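Local atomic coordinates of MsStt7d protein (PDB entry 4IX3), a protein that probably phosphorylates proteins using ATP, being a homolog of the state transition kinase Stt7, and is represented here by its catalytic domain. Residues K146-A157 / C329-D339. Numbering follows the deposited sequence.
Sequences KKAMRELLGSLA and CEAALSHAFFD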
# COMPACT_ATOMS: atom_id res chain seq x y z
N LYS B 146 7.14 19.27 25.15
CA LYS B 146 8.52 19.74 25.24
C LYS B 146 9.53 18.60 25.11
O LYS B 146 10.49 18.68 24.32
CB LYS B 146 8.68 20.43 26.59
CG LYS B 146 8.05 21.81 26.65
CD LYS B 146 8.30 22.52 27.98
CE LYS B 146 9.75 22.28 28.37
NZ LYS B 146 10.60 23.40 28.90
N LYS B 147 9.28 17.52 25.84
CA LYS B 147 10.23 16.42 25.82
C LYS B 147 10.26 15.73 24.45
O LYS B 147 11.32 15.46 23.87
CB LYS B 147 9.96 15.43 26.93
CG LYS B 147 11.00 14.31 27.03
CD LYS B 147 10.68 13.35 28.19
CE LYS B 147 11.82 12.44 28.62
NZ LYS B 147 12.15 11.46 27.54
N ALA B 148 9.07 15.41 23.93
CA ALA B 148 8.97 14.70 22.65
C ALA B 148 9.52 15.54 21.53
O ALA B 148 10.21 15.03 20.64
CB ALA B 148 7.53 14.34 22.35
N MET B 149 9.17 16.83 21.47
CA MET B 149 9.61 17.67 20.39
C MET B 149 11.12 17.88 20.43
O MET B 149 11.75 17.97 19.37
CB MET B 149 8.82 18.97 20.29
CG MET B 149 7.36 18.82 19.86
SD MET B 149 7.12 17.97 18.27
CE MET B 149 7.93 19.16 17.20
N ARG B 150 11.69 18.00 21.62
CA ARG B 150 13.14 18.19 21.67
C ARG B 150 13.80 16.94 21.09
O ARG B 150 14.77 17.08 20.31
CB ARG B 150 13.56 18.40 23.14
CG ARG B 150 15.04 18.73 23.31
CD ARG B 150 15.45 18.85 24.77
NE ARG B 150 14.85 20.01 25.42
CZ ARG B 150 13.87 19.96 26.32
NH1 ARG B 150 13.38 18.77 26.68
NH2 ARG B 150 13.46 21.09 26.92
N GLU B 151 13.28 15.76 21.45
CA GLU B 151 13.87 14.51 20.92
C GLU B 151 13.65 14.35 19.41
O GLU B 151 14.56 14.03 18.65
CB GLU B 151 13.30 13.33 21.69
CG GLU B 151 13.78 13.36 23.13
CD GLU B 151 13.03 12.43 24.06
OE1 GLU B 151 13.35 12.45 25.28
OE2 GLU B 151 12.08 11.70 23.63
N LEU B 152 12.43 14.61 18.97
CA LEU B 152 12.11 14.49 17.54
C LEU B 152 12.89 15.49 16.68
O LEU B 152 13.48 15.12 15.65
CB LEU B 152 10.61 14.76 17.34
CG LEU B 152 10.17 14.77 15.85
CD1 LEU B 152 10.50 13.44 15.15
CD2 LEU B 152 8.66 15.03 15.83
N LEU B 153 12.91 16.78 17.07
CA LEU B 153 13.59 17.77 16.30
C LEU B 153 15.11 17.48 16.32
O LEU B 153 15.78 17.68 15.30
CB LEU B 153 13.31 19.19 16.77
CG LEU B 153 11.86 19.63 16.58
CD1 LEU B 153 11.66 20.92 17.37
CD2 LEU B 153 11.56 19.83 15.12
N GLY B 154 15.67 17.02 17.47
CA GLY B 154 17.11 16.72 17.49
C GLY B 154 17.43 15.56 16.54
O GLY B 154 18.41 15.61 15.82
N SER B 155 16.58 14.54 16.51
CA SER B 155 16.80 13.41 15.60
C SER B 155 16.64 13.80 14.14
O SER B 155 17.46 13.41 13.29
CB SER B 155 15.88 12.26 15.94
OG SER B 155 16.27 11.67 17.16
N LEU B 156 15.59 14.56 13.82
CA LEU B 156 15.45 15.08 12.46
C LEU B 156 16.64 15.92 12.02
O LEU B 156 17.12 15.82 10.90
CB LEU B 156 14.11 15.82 12.28
CG LEU B 156 12.88 14.91 12.37
CD1 LEU B 156 11.61 15.73 12.41
CD2 LEU B 156 12.87 13.96 11.16
N ALA B 157 17.15 16.77 12.93
CA ALA B 157 18.32 17.56 12.61
C ALA B 157 19.51 16.66 12.29
O ALA B 157 20.26 16.93 11.34
CB ALA B 157 18.66 18.51 13.75
N CYS B 329 14.65 21.94 11.28
CA CYS B 329 14.48 21.25 12.56
C CYS B 329 15.63 21.62 13.51
O CYS B 329 15.38 21.82 14.70
CB CYS B 329 14.40 19.73 12.33
SG CYS B 329 12.83 19.27 11.52
N GLU B 330 16.85 21.86 13.01
CA GLU B 330 17.96 22.32 13.86
C GLU B 330 17.64 23.68 14.47
O GLU B 330 17.81 23.85 15.69
CB GLU B 330 19.28 22.41 13.08
CG GLU B 330 20.42 22.82 14.00
CD GLU B 330 21.68 23.26 13.26
OE1 GLU B 330 21.63 23.54 12.03
OE2 GLU B 330 22.75 23.33 13.91
N ALA B 331 17.16 24.64 13.65
CA ALA B 331 16.84 25.98 14.17
C ALA B 331 15.73 25.92 15.24
O ALA B 331 15.86 26.56 16.31
CB ALA B 331 16.48 26.91 13.02
N ALA B 332 14.72 25.10 14.98
CA ALA B 332 13.58 24.95 15.85
C ALA B 332 14.04 24.46 17.24
O ALA B 332 13.39 24.81 18.24
CB ALA B 332 12.57 23.99 15.20
N LEU B 333 15.12 23.69 17.34
CA LEU B 333 15.58 23.24 18.65
C LEU B 333 15.95 24.34 19.63
O LEU B 333 15.93 24.11 20.84
CB LEU B 333 16.84 22.40 18.49
CG LEU B 333 16.66 20.91 18.41
CD1 LEU B 333 18.05 20.34 18.40
CD2 LEU B 333 15.85 20.33 19.56
N SER B 334 16.33 25.51 19.11
CA SER B 334 16.80 26.63 19.96
C SER B 334 15.64 27.50 20.45
O SER B 334 15.82 28.53 21.08
CB SER B 334 17.84 27.49 19.23
OG SER B 334 17.27 28.05 18.06
N HIS B 335 14.44 27.16 20.01
CA HIS B 335 13.28 27.98 20.30
C HIS B 335 13.02 28.15 21.78
O HIS B 335 13.26 27.23 22.59
CB HIS B 335 12.05 27.42 19.59
CG HIS B 335 10.89 28.36 19.59
ND1 HIS B 335 10.57 29.19 18.56
CD2 HIS B 335 10.00 28.62 20.62
CE1 HIS B 335 9.46 29.89 18.91
NE2 HIS B 335 9.13 29.53 20.17
N ALA B 336 12.53 29.33 22.17
CA ALA B 336 12.10 29.58 23.55
C ALA B 336 11.19 28.52 24.15
O ALA B 336 11.18 28.33 25.37
CB ALA B 336 11.38 30.94 23.64
N PHE B 337 10.40 27.84 23.32
CA PHE B 337 9.56 26.78 23.83
C PHE B 337 10.31 25.73 24.68
O PHE B 337 9.76 25.13 25.60
CB PHE B 337 8.84 26.11 22.63
CG PHE B 337 7.87 25.04 23.05
CD1 PHE B 337 6.64 25.37 23.59
CD2 PHE B 337 8.19 23.70 22.85
CE1 PHE B 337 5.75 24.40 24.03
CE2 PHE B 337 7.28 22.71 23.20
CZ PHE B 337 6.06 23.05 23.78
N PHE B 338 11.59 25.53 24.36
CA PHE B 338 12.42 24.52 25.02
C PHE B 338 13.20 25.06 26.20
O PHE B 338 13.92 24.28 26.85
CB PHE B 338 13.35 23.85 24.01
CG PHE B 338 12.60 23.12 22.93
CD1 PHE B 338 11.85 21.98 23.24
CD2 PHE B 338 12.63 23.60 21.61
CE1 PHE B 338 11.08 21.36 22.27
CE2 PHE B 338 11.90 22.94 20.61
CZ PHE B 338 11.14 21.84 20.95
N ASP B 339 13.02 26.34 26.52
CA ASP B 339 13.80 26.97 27.62
C ASP B 339 13.41 26.38 28.97
O ASP B 339 12.23 26.11 29.21
CB ASP B 339 13.50 28.47 27.70
CG ASP B 339 14.17 29.30 26.62
OD1 ASP B 339 14.94 28.76 25.78
OD2 ASP B 339 13.91 30.53 26.65
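Phe338 CG sits beside the backbone N, anti to the carbonyl carbon (chi1 -62°), which brings the ring against helix 141-161; Arg150 CG, anti to its N (chi1 -175°), lays that chain antiparallel alongside the ring's CD1-CE1 edge, with Arg150 CB 4.0 Å from both Phe338 atoms. In this canonical protein kinase fold, the contact joins the helix leading to the catalytic segment with the C-terminal end of the helical lobe. The Phe338 ring inserts edge first: Lys146 O lies near its plane, 3.4 Å from CE1, and Met149 CB is in plane beside CZ. Leu153 CD1 approaches CZ obliquely at 3.7 Å. Phe337 CD2 lies over one face of the ring, and Leu314 of helix 302-318 also touches Phe338. Phe338 CD1 lies over one face of the Arg150 guanidinium, toward its rim, although the planes are 63° apart, too steep for a parallel stack. Arg150 NH2 donates to Phe338 O at 3.2 Å; the oxygen lies in the guanidinium plane, but the donor stands somewhat out of the carbonyl plane. An alanine in place of Phe338 would probably leave a gap beside Met149 CB and Leu153 CD1 and take away the CD1 edge over the guanidinium. Beside the Phe338 ring, Lys146 CG meets Phe337 CE2 obliquely at 3.6 Å. Farther along, Leu333 CD2 meets Arg150 O and lies across CG, while CD1 rests 3.8 Å from Gly154 CA. Leu153 divides its branches, CD1 reaching Ala332 as well as Phe338, and CD2 resting 3.9 Å from Cys329 SG. That sulfur also packs against Leu156 CB at 3.8 Å.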